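Local coordinates for secretory-abundant heat soluble protein 1 (Ramazzottius varieornatus, PDB 5XN9), which acts as a secreted, heat-soluble molecular shield in water-deficient conditions and probably binds lipids through its fatty-acid-binding-protein-like fold, at residues W12-R17 with A130-K135; K40-I45 with Q55-D60; R104-H109 with Y123-V128. All blocks are in the same frame, centred on the assembly; numbering follows the deposited sequence.

Contact 1. Residues W12-R17 with A130-K135. With MG (magnesium ion), chain C; ACY (acetic acid), chain L.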
loop_
_atom_site.group_PDB
_atom_site.type_symbol
_atom_site.label_atom_id
_atom_site.label_comp_id
_atom_site.label_asym_id
_atom_site.label_seq_id
_atom_site.Cartn_x
_atom_site.Cartn_y
_atom_site.Cartn_z
ATOM N N TRP A 12 -4.863 1.219 -9.974
ATOM C CA TRP A 12 -4.891 2.545 -9.373
ATOM C C TRP A 12 -3.575 3.255 -9.638
ATOM O O TRP A 12 -2.511 2.638 -9.570
ATOM C CB TRP A 12 -5.091 2.431 -7.863
ATOM C CG TRP A 12 -6.313 1.663 -7.493
ATOM C CD1 TRP A 12 -6.383 0.348 -7.115
ATOM C CD2 TRP A 12 -7.653 2.160 -7.472
ATOM N NE1 TRP A 12 -7.691 0.003 -6.853
ATOM C CE2 TRP A 12 -8.490 1.094 -7.072
ATOM C CE3 TRP A 12 -8.229 3.404 -7.756
ATOM C CZ2 TRP A 12 -9.866 1.239 -6.935
ATOM C CZ3 TRP A 12 -9.597 3.545 -7.624
ATOM C CH2 TRP A 12 -10.403 2.466 -7.218
ATOM N N GLU A 13 -3.644 4.561 -9.898
ATOM C CA GLU A 13 -2.469 5.356 -10.225
ATOM C C GLU A 13 -2.458 6.599 -9.346
ATOM O O GLU A 13 -3.501 7.218 -9.134
ATOM C CB GLU A 13 -2.526 5.761 -11.702
ATOM C CG GLU A 13 -1.486 6.759 -12.135
ATOM C CD GLU A 13 -1.646 7.147 -13.590
ATOM O OE1 GLU A 13 -0.959 8.088 -14.034
ATOM O OE2 GLU A 13 -2.459 6.507 -14.290
ATOM N N SER A 14 -1.279 6.963 -8.837
ATOM C CA SER A 14 -1.182 8.107 -7.935
ATOM C C SER A 14 -1.484 9.414 -8.655
ATOM O O SER A 14 -1.313 9.539 -9.870
ATOM C CB SER A 14 0.202 8.172 -7.291
ATOM O OG SER A 14 1.221 8.309 -8.263
ATOM N N THR A 15 -1.958 10.392 -7.890
ATOM C CA THR A 15 -2.282 11.711 -8.403
ATOM C C THR A 15 -1.330 12.734 -7.793
ATOM O O THR A 15 -0.341 12.384 -7.138
ATOM C CB THR A 15 -3.736 12.058 -8.065
ATOM O OG1 THR A 15 -3.851 12.259 -6.651
ATOM C CG2 THR A 15 -4.677 10.938 -8.498
ATOM N N ASP A 16 -1.640 14.015 -8.001
ATOM C CA ASP A 16 -0.879 15.088 -7.376
ATOM C C ASP A 16 -1.254 15.308 -5.918
ATOM O O ASP A 16 -0.547 16.043 -5.220
ATOM C CB ASP A 16 -1.080 16.398 -8.144
ATOM C CG ASP A 16 -0.411 16.386 -9.501
ATOM O OD1 ASP A 16 0.379 15.456 -9.762
ATOM O OD2 ASP A 16 -0.667 17.313 -10.300
ATOM N N ARG A 17 -2.340 14.698 -5.449
ATOM C CA ARG A 17 -2.831 14.933 -4.098
ATOM C C ARG A 17 -2.101 14.023 -3.118
ATOM O O ARG A 17 -2.132 12.792 -3.253
ATOM C CB ARG A 17 -4.338 14.704 -4.039
ATOM C CG ARG A 17 -5.129 15.642 -4.940
ATOM C CD ARG A 17 -6.490 15.057 -5.268
ATOM N NE ARG A 17 -7.380 15.076 -4.113
ATOM C CZ ARG A 17 -8.436 14.284 -3.973
ATOM N NH1 ARG A 17 -9.196 14.375 -2.890
ATOM N NH2 ARG A 17 -8.726 13.392 -4.912
ATOM N N ALA A 130 -0.218 9.863 7.143
ATOM C CA ALA A 130 -0.129 10.476 5.828
ATOM C C ALA A 130 -1.236 9.929 4.941
ATOM O O ALA A 130 -1.820 8.877 5.215
ATOM C CB ALA A 130 1.235 10.251 5.175
ATOM N N LYS A 131 -1.522 10.658 3.867
ATOM C CA LYS A 131 -2.551 10.241 2.935
ATOM C C LYS A 131 -2.080 10.478 1.516
ATOM O O LYS A 131 -1.318 11.410 1.234
ATOM C CB LYS A 131 -3.854 10.996 3.169
ATOM C CG LYS A 131 -4.598 10.544 4.407
ATOM C CD LYS A 131 -5.826 11.390 4.632
ATOM C CE LYS A 131 -6.618 10.887 5.821
ATOM N NZ LYS A 131 -7.271 9.602 5.502
ATOM N N ARG A 132 -2.557 9.630 0.618
ATOM C CA ARG A 132 -2.257 9.780 -0.789
ATOM C C ARG A 132 -3.488 9.354 -1.567
ATOM O O ARG A 132 -4.163 8.401 -1.181
ATOM C CB ARG A 132 -1.071 8.896 -1.118
ATOM C CG ARG A 132 -0.326 9.357 -2.270
ATOM C CD ARG A 132 0.934 8.588 -2.436
ATOM N NE ARG A 132 1.588 9.080 -3.619
ATOM C CZ ARG A 132 2.531 8.430 -4.272
ATOM N NH1 ARG A 132 2.936 7.234 -3.852
ATOM N NH2 ARG A 132 3.055 8.983 -5.346
ATOM N N TRP A 133 -3.805 10.082 -2.636
ATOM C CA TRP A 133 -5.001 9.805 -3.415
ATOM C C TRP A 133 -4.629 9.230 -4.772
ATOM O O TRP A 133 -3.671 9.684 -5.410
ATOM C CB TRP A 133 -5.862 11.054 -3.573
ATOM C CG TRP A 133 -6.558 11.388 -2.294
ATOM C CD1 TRP A 133 -7.823 11.025 -1.934
ATOM C CD2 TRP A 133 -6.015 12.107 -1.179
ATOM N NE1 TRP A 133 -8.110 11.494 -0.676
ATOM C CE2 TRP A 133 -7.015 12.157 -0.188
ATOM C CE3 TRP A 133 -4.782 12.719 -0.925
ATOM C CZ2 TRP A 133 -6.827 12.801 1.034
ATOM C CZ3 TRP A 133 -4.596 13.358 0.290
ATOM C CH2 TRP A 133 -5.616 13.397 1.253
ATOM N N TYR A 134 -5.389 8.220 -5.194
ATOM C CA TYR A 134 -5.172 7.505 -6.440
ATOM C C TYR A 134 -6.435 7.564 -7.289
ATOM O O TYR A 134 -7.548 7.679 -6.769
ATOM C CB TYR A 134 -4.843 6.028 -6.152
ATOM C CG TYR A 134 -3.512 5.829 -5.468
ATOM C CD1 TYR A 134 -3.345 6.099 -4.111
ATOM C CD2 TYR A 134 -2.411 5.383 -6.183
ATOM C CE1 TYR A 134 -2.122 5.930 -3.502
ATOM C CE2 TYR A 134 -1.186 5.213 -5.580
ATOM C CZ TYR A 134 -1.044 5.489 -4.239
ATOM O OH TYR A 134 0.176 5.323 -3.622
ATOM N N LYS A 135 -6.261 7.469 -8.603
ATOM C CA LYS A 135 -7.372 7.396 -9.543
ATOM C C LYS A 135 -7.302 6.079 -10.309
ATOM O O LYS A 135 -6.248 5.459 -10.414
ATOM C CB LYS A 135 -7.317 8.563 -10.533
ATOM C CG LYS A 135 -6.013 8.622 -11.322
ATOM C CD LYS A 135 -5.959 9.830 -12.250
ATOM C CE LYS A 135 -4.609 9.927 -12.951
ATOM N NZ LYS A 135 -4.520 11.111 -13.856
HETATM MG MG MG C . 0.789 3.647 -2.795
HETATM C C ACY L . 2.743 3.777 -1.679
HETATM O O ACY L . 2.777 5.027 -1.617
HETATM O OXT ACY L . 1.774 3.087 -1.294
HETATM C CH3 ACY L . 3.931 3.060 -2.252
HETATM O O HOH W 1 -0.463 10.976 -4.826
#

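Contact 2. Residues K40-I45 with Q55-D60. With MG (magnesium ion), chain C.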
loop_
_atom_site.group_PDB
_atom_site.type_symbol
_atom_site.label_atom_id
_atom_site.label_comp_id
_atom_site.label_asym_id
_atom_site.label_seq_id
_atom_site.Cartn_x
_atom_site.Cartn_y
_atom_site.Cartn_z
ATOM N N LYS A 40 5.307 8.817 -9.356
ATOM C CA LYS A 40 4.188 8.060 -9.902
ATOM C C LYS A 40 4.214 6.620 -9.407
ATOM O O LYS A 40 5.208 5.903 -9.576
ATOM C CB LYS A 40 4.258 8.104 -11.430
ATOM C CG LYS A 40 3.151 7.350 -12.141
ATOM C CD LYS A 40 1.781 7.892 -11.796
ATOM C CE LYS A 40 1.596 9.322 -12.267
ATOM N NZ LYS A 40 0.163 9.724 -12.207
ATOM N N THR A 41 3.114 6.209 -8.791
ATOM C CA THR A 41 3.006 4.924 -8.121
ATOM C C THR A 41 1.727 4.251 -8.585
ATOM O O THR A 41 0.690 4.907 -8.732
ATOM C CB THR A 41 2.959 5.126 -6.592
ATOM O OG1 THR A 41 4.164 5.782 -6.168
ATOM C CG2 THR A 41 2.793 3.795 -5.837
ATOM N N PHE A 42 1.804 2.947 -8.815
ATOM C CA PHE A 42 0.661 2.157 -9.234
ATOM C C PHE A 42 0.402 1.055 -8.216
ATOM O O PHE A 42 1.337 0.398 -7.744
ATOM C CB PHE A 42 0.911 1.526 -10.607
ATOM C CG PHE A 42 1.145 2.522 -11.692
ATOM C CD1 PHE A 42 2.418 3.015 -11.931
ATOM C CD2 PHE A 42 0.097 2.965 -12.481
ATOM C CE1 PHE A 42 2.642 3.947 -12.943
ATOM C CE2 PHE A 42 0.309 3.887 -13.492
ATOM C CZ PHE A 42 1.583 4.382 -13.722
ATOM N N HIS A 43 -0.868 0.864 -7.878
ATOM C CA HIS A 43 -1.333 -0.278 -7.097
ATOM C C HIS A 43 -2.319 -1.036 -7.962
ATOM O O HIS A 43 -3.307 -0.458 -8.423
ATOM C CB HIS A 43 -2.053 0.159 -5.817
ATOM C CG HIS A 43 -1.147 0.749 -4.789
ATOM N ND1 HIS A 43 -0.413 -0.025 -3.917
ATOM C CD2 HIS A 43 -0.837 2.036 -4.502
ATOM C CE1 HIS A 43 0.308 0.758 -3.136
ATOM N NE2 HIS A 43 0.065 2.013 -3.467
ATOM N N LYS A 44 -2.052 -2.317 -8.186
ATOM C CA LYS A 44 -2.960 -3.192 -8.909
ATOM C C LYS A 44 -3.339 -4.333 -7.978
ATOM O O LYS A 44 -2.466 -5.033 -7.461
ATOM C CB LYS A 44 -2.302 -3.702 -10.195
ATOM C CG LYS A 44 -1.906 -2.575 -11.134
ATOM C CD LYS A 44 -1.262 -3.088 -12.410
ATOM C CE LYS A 44 -0.760 -1.917 -13.255
ATOM N NZ LYS A 44 0.036 -2.328 -14.446
ATOM N N ILE A 45 -4.634 -4.501 -7.742
ATOM C CA ILE A 45 -5.129 -5.502 -6.808
ATOM C C ILE A 45 -6.194 -6.322 -7.526
ATOM O O ILE A 45 -7.182 -5.761 -8.017
ATOM C CB ILE A 45 -5.702 -4.868 -5.524
ATOM C CG1 ILE A 45 -4.652 -3.995 -4.817
ATOM C CG2 ILE A 45 -6.206 -5.945 -4.584
ATOM C CD1 ILE A 45 -5.206 -3.158 -3.672
ATOM N N GLN A 55 0.074 -5.764 -6.634
ATOM C CA GLN A 55 1.321 -5.371 -7.264
ATOM C C GLN A 55 1.518 -3.880 -7.049
ATOM O O GLN A 55 0.649 -3.075 -7.402
ATOM C CB GLN A 55 1.309 -5.689 -8.753
ATOM C CG GLN A 55 2.630 -5.404 -9.429
ATOM C CD GLN A 55 2.493 -5.423 -10.923
ATOM O OE1 GLN A 55 2.068 -4.438 -11.526
ATOM N NE2 GLN A 55 2.822 -6.553 -11.533
ATOM N N ILE A 56 2.645 -3.524 -6.446
ATOM C CA ILE A 56 3.044 -2.138 -6.248
ATOM C C ILE A 56 4.157 -1.855 -7.243
ATOM O O ILE A 56 5.093 -2.653 -7.374
ATOM C CB ILE A 56 3.538 -1.906 -4.808
ATOM C CG1 ILE A 56 2.451 -2.282 -3.789
ATOM C CG2 ILE A 56 4.012 -0.466 -4.623
ATOM C CD1 ILE A 56 2.513 -3.731 -3.300
ATOM N N SER A 57 4.058 -0.740 -7.956
ATOM C CA SER A 57 5.139 -0.347 -8.847
ATOM C C SER A 57 5.408 1.149 -8.757
ATOM O O SER A 57 4.478 1.957 -8.697
ATOM C CB SER A 57 4.857 -0.752 -10.288
ATOM O OG SER A 57 3.676 -0.143 -10.739
ATOM N N VAL A 58 6.690 1.504 -8.742
ATOM C CA VAL A 58 7.125 2.895 -8.836
ATOM C C VAL A 58 8.163 2.931 -9.950
ATOM O O VAL A 58 9.354 2.696 -9.700
ATOM C CB VAL A 58 7.690 3.426 -7.507
ATOM C CG1 VAL A 58 7.983 4.926 -7.632
ATOM C CG2 VAL A 58 6.720 3.155 -6.355
ATOM N N PRO A 59 7.750 3.171 -11.196
ATOM C CA PRO A 59 8.692 3.018 -12.317
ATOM C C PRO A 59 9.917 3.916 -12.241
ATOM O O PRO A 59 11.013 3.462 -12.603
ATOM C CB PRO A 59 7.819 3.311 -13.542
ATOM C CG PRO A 59 6.433 2.928 -13.095
ATOM C CD PRO A 59 6.358 3.329 -11.652
ATOM N N ASP A 60 9.778 5.168 -11.766
ATOM C CA ASP A 60 10.936 6.059 -11.656
ATOM C C ASP A 60 12.015 5.435 -10.795
ATOM O O ASP A 60 13.207 5.700 -11.001
ATOM C CB ASP A 60 10.570 7.377 -10.958
ATOM C CG ASP A 60 9.799 8.343 -11.828
ATOM O OD1 ASP A 60 9.727 8.161 -13.060
ATOM O OD2 ASP A 60 9.310 9.348 -11.245
HETATM MG MG MG C . 0.789 3.647 -2.795
HETATM O O HOH W 2 7.406 6.582 -11.059
#

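Contact 3. Residues R104-H109 with Y123-V128. With ZN (zinc ion), chain D; ACY (acetic acid), chain L.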
loop_
_atom_site.group_PDB
_atom_site.type_symbol
_atom_site.label_atom_id
_atom_site.label_comp_id
_atom_site.label_asym_id
_atom_site.label_seq_id
_atom_site.Cartn_x
_atom_site.Cartn_y
_atom_site.Cartn_z
ATOM N N ARG A 104 13.250 -3.193 12.631
ATOM C CA ARG A 104 13.235 -1.786 13.001
ATOM C C ARG A 104 12.235 -1.482 14.103
ATOM O O ARG A 104 12.050 -0.312 14.456
ATOM C CB ARG A 104 12.930 -0.936 11.775
ATOM C CG ARG A 104 13.743 -1.348 10.581
ATOM C CD ARG A 104 13.924 -0.215 9.622
ATOM N NE ARG A 104 14.808 -0.608 8.535
ATOM C CZ ARG A 104 15.287 0.232 7.631
ATOM N NH1 ARG A 104 16.079 -0.220 6.667
ATOM N NH2 ARG A 104 14.972 1.519 7.692
ATOM N N ASN A 105 11.587 -2.502 14.654
ATOM C CA ASN A 105 10.568 -2.313 15.681
ATOM C C ASN A 105 9.508 -1.300 15.241
ATOM O O ASN A 105 9.151 -0.371 15.971
ATOM C CB ASN A 105 11.195 -1.931 17.026
ATOM C CG ASN A 105 10.217 -2.054 18.172
ATOM O OD1 ASN A 105 9.340 -2.918 18.153
ATOM N ND2 ASN A 105 10.349 -1.187 19.170
ATOM N N LYS A 106 9.013 -1.471 14.016
ATOM C CA LYS A 106 7.961 -0.613 13.490
ATOM C C LYS A 106 6.711 -1.428 13.184
ATOM O O LYS A 106 6.788 -2.578 12.724
ATOM C CB LYS A 106 8.407 0.140 12.226
ATOM C CG LYS A 106 9.509 1.187 12.431
ATOM C CD LYS A 106 8.979 2.467 13.085
ATOM C CE LYS A 106 10.079 3.512 13.286
ATOM N NZ LYS A 106 10.842 3.267 14.535
ATOM N N VAL A 107 5.561 -0.819 13.460
ATOM C CA VAL A 107 4.258 -1.325 13.056
ATOM C C VAL A 107 3.611 -0.250 12.198
ATOM O O VAL A 107 3.534 0.913 12.613
ATOM C CB VAL A 107 3.382 -1.646 14.284
ATOM C CG1 VAL A 107 1.982 -2.096 13.854
ATOM C CG2 VAL A 107 4.057 -2.696 15.142
ATOM N N ILE A 108 3.165 -0.630 11.004
ATOM C CA ILE A 108 2.604 0.298 10.030
ATOM C C ILE A 108 1.173 -0.119 9.727
ATOM O O ILE A 108 0.885 -1.312 9.569
ATOM C CB ILE A 108 3.431 0.302 8.726
ATOM C CG1 ILE A 108 4.892 0.662 9.005
ATOM C CG2 ILE A 108 2.842 1.271 7.714
ATOM C CD1 ILE A 108 5.790 0.468 7.808
ATOM N N HIS A 109 0.277 0.863 9.674
ATOM C CA HIS A 109 -1.093 0.660 9.221
ATOM C C HIS A 109 -1.236 1.225 7.819
ATOM O O HIS A 109 -0.853 2.373 7.567
ATOM C CB HIS A 109 -2.079 1.377 10.146
ATOM C CG HIS A 109 -2.228 0.733 11.484
ATOM N ND1 HIS A 109 -2.937 1.314 12.515
ATOM C CD2 HIS A 109 -1.764 -0.446 11.963
ATOM C CE1 HIS A 109 -2.895 0.523 13.574
ATOM N NE2 HIS A 109 -2.196 -0.554 13.262
ATOM N N TYR A 123 -1.628 6.082 5.538
ATOM C CA TYR A 123 -0.430 5.434 6.047
ATOM C C TYR A 123 -0.250 5.941 7.464
ATOM O O TYR A 123 -0.257 7.154 7.687
ATOM C CB TYR A 123 0.801 5.873 5.234
ATOM C CG TYR A 123 0.681 5.809 3.714
ATOM C CD1 TYR A 123 -0.104 6.722 3.009
ATOM C CD2 TYR A 123 1.388 4.871 2.988
ATOM C CE1 TYR A 123 -0.205 6.677 1.632
ATOM C CE2 TYR A 123 1.303 4.821 1.600
ATOM C CZ TYR A 123 0.504 5.726 0.927
ATOM O OH TYR A 123 0.411 5.683 -0.449
ATOM N N LYS A 124 -0.097 5.035 8.422
ATOM C CA LYS A 124 0.083 5.457 9.805
ATOM C C LYS A 124 1.212 4.671 10.441
ATOM O O LYS A 124 1.297 3.450 10.280
ATOM C CB LYS A 124 -1.169 5.241 10.649
ATOM C CG LYS A 124 -2.321 6.185 10.397
ATOM C CD LYS A 124 -3.444 5.871 11.378
ATOM C CE LYS A 124 -4.690 6.702 11.131
ATOM N NZ LYS A 124 -5.885 6.023 11.692
ATOM N N VAL A 125 2.059 5.368 11.194
ATOM C CA VAL A 125 3.040 4.706 12.041
ATOM C C VAL A 125 3.073 5.473 13.360
ATOM O O VAL A 125 3.400 6.663 13.382
ATOM C CB VAL A 125 4.430 4.606 11.381
ATOM C CG1 VAL A 125 4.936 5.974 10.904
ATOM C CG2 VAL A 125 5.423 3.913 12.297
ATOM N N GLY A 126 2.676 4.816 14.445
ATOM C CA GLY A 126 2.486 5.545 15.690
ATOM C C GLY A 126 1.468 6.651 15.498
ATOM O O GLY A 126 0.364 6.428 14.985
ATOM N N ASP A 127 1.827 7.869 15.914
ATOM C CA ASP A 127 0.921 9.013 15.853
ATOM C C ASP A 127 1.055 9.832 14.575
ATOM O O ASP A 127 0.534 10.952 14.517
ATOM C CB ASP A 127 1.115 9.931 17.069
ATOM C CG ASP A 127 2.484 10.606 17.096
ATOM O OD1 ASP A 127 3.430 10.087 16.472
ATOM O OD2 ASP A 127 2.618 11.660 17.764
ATOM N N VAL A 128 1.728 9.311 13.554
ATOM C CA VAL A 128 2.001 10.056 12.329
ATOM C C VAL A 128 1.145 9.466 11.217
ATOM O O VAL A 128 1.238 8.264 10.926
ATOM C CB VAL A 128 3.492 10.007 11.965
ATOM C CG1 VAL A 128 3.735 10.692 10.631
ATOM C CG2 VAL A 128 4.330 10.653 13.062
HETATM ZN ZN ZN D . -2.116 -2.232 14.436
HETATM C C ACY L . 2.743 3.777 -1.679
HETATM O O ACY L . 2.777 5.027 -1.617
HETATM O OXT ACY L . 1.774 3.087 -1.294
HETATM C CH3 ACY L . 3.931 3.060 -2.252
HETATM O O HOH W 3 1.785 2.042 14.353
#

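Contact 1. Residues W12-R17 with A130-K135
E13 and K135 form a hydrogen-bonded antiparallel pair: E13 N gives to K135 O at 2.8 Å, and K135 N returns to E13 O. Farther along, W133 O takes two donors from one residue. T15 N reaches it in the carbonyl plane, whereas T15 OG1, 2.9 Å from W133 O, stands above that plane. The chi1 of 69°, which sets OG1 between the backbone N and the carbonyl carbon, lets OG1 accept from R17 N, an ST turn at the strand corner. Water 1 lies within hydrogen-bonding distance of T15 O and R17 O and accepts from R132 NE.

The cation-pi contact is a flat stack. The R17 guanidinium lies over W133 with planes 17° apart and CZ 4.0 Å from the five-membered ring's centroid; R17 NH2 also has a salt bridge to E118.

By packing, S14 CB sits over one face of the R132 guanidinium, 3.5 Å from R132 NH2, which is hydrogen-bonded to N38, while W12 CB meets Y134 CB at 4.0 Å.

At the metal, Y134 OH binds magnesium at 2.0 Å, and R132 NH1 bonds the acetate that also ligates it.

The pair joins the first and last strands of the chain, 10-19 and 128-136, which lie side by side in the sheet. Strand 42-48 flanks the former and strand 118-125 the latter, where L119 meets W12 and Y123 meets Y134.

Contact 2. Residues K40-I45 with Q55-D60
F42 and S57, like K44 and Q55, form hydrogen-bonded antiparallel pairs on strand segments whose directions differ by 164°. F42 N gives to S57 O at 2.9 Å, returned by S57 N to F42 O, and K44 and Q55 exchange the same two bonds; all four have the donor in the carbonyl plane, and the H43-I56 pair between them is non-hydrogen-bonded. Beyond the strand ends, water 2 gives to K40 O and accepts from D60 N.

Side chains alternate between the two faces. On one, S57 OG approaches F42 CB to 3.2 Å, P59 CD lies at the edge of the F42 ring in its plane, and P59 CG is 3.9 Å from F42 CE1. K44 and Q55 run side by side on the same face, with Q55 OE1 3.7 Å from K44 CD. On the other, I56 CG1 sits 3.6 Å from H43 ND1, oblique to the imidazole. H43 ND1 is also hydrogen-bonded to H54, while H43 NE2 binds magnesium at 1.9 Å; the imidazole is thus gripped at both nitrogens, which fixes its rotation.

The segments belong to the beta hairpin of strands 42-48 and 51-58, an up-and-down element of the fatty-acid-binding-protein fold, here carrying one ligand of the magnesium site completed by Y134 and acetate.

Contact 3. Residues R104-H109 with Y123-V128
H109 and K124 are an antiparallel hydrogen-bonded pair, on strand segments 106-109 and 123-125 whose N-to-C directions differ by 154°: H109 N to K124 O measures 2.8 Å with an N-H...O angle of 171°, and K124 N returns to H109 O. Farther on, water 3 gives to V107 O and accepts from G126 N, bridging the strands where V125 to V128 make a type II' turn, with G126 at positive phi, 58°.

H109 and K124 place their side chains on one face, where their CB atoms are 4.0 Å apart before the two ends lead away. The imidazole binds zinc through H109 NE2 at 2.0 Å, with E98 as a second protein ligand.

V125 and I108 point to the other face. V125 CG2, anti to the backbone N, reaches V107 O at 3.6 Å; the K106 and V125 side chains cross at a slant, K106 CD 3.9 Å from V125 CG2. F24 of helix 21-27 touches both V125 and I108.

Y123 contributes CA to the contact, 3.4 Å from H109 O in a CA-H...O approach, and sends its ring away from the partner strand. There Y123 OH gives a hydrogen bond of 2.7 Å to acetate O, and the carboxylate carbon lies at the ring edge, in plane. F21 packs edge-to-face with this ring. A leucine in place of Y123 would probably leave acetate O without its phenolic donor and open a gap beside F21 and F24.

Chemically the contact has two ends: a histidine nitrogen on zinc at one face, and on the other a phenol that, with K121 and R132, grips an acetic acid, probably from the crystallisation liquor and also bound to magnesium, consistent with a carboxylate pocket as in fatty-acid-binding proteins.

All three contacts lie in one antiparallel sheet, contact 1 central: strand 10-19 neighbours the hairpin of contact 2, and strand 128-136 neighbours strand 118-125 of contact 3. Contacts 1 and 2 have centres about 11 Å apart and are joined by the E13 OE1 to K40 NZ salt bridge of 2.7 Å. They share the magnesium, with Y134 OH and H43 NE2 3.3 Å apart. Contact 3 meets contact 1 through a probable hydrogen bond between Y123 OH and Y134 OH, 3.2 Å, a probable A130 N to Y123 O bond of 2.8 Å, and the acetate that R132 also holds. Contacts 2 and 3, centres about 21 Å apart, do not touch; the zinc site is separate.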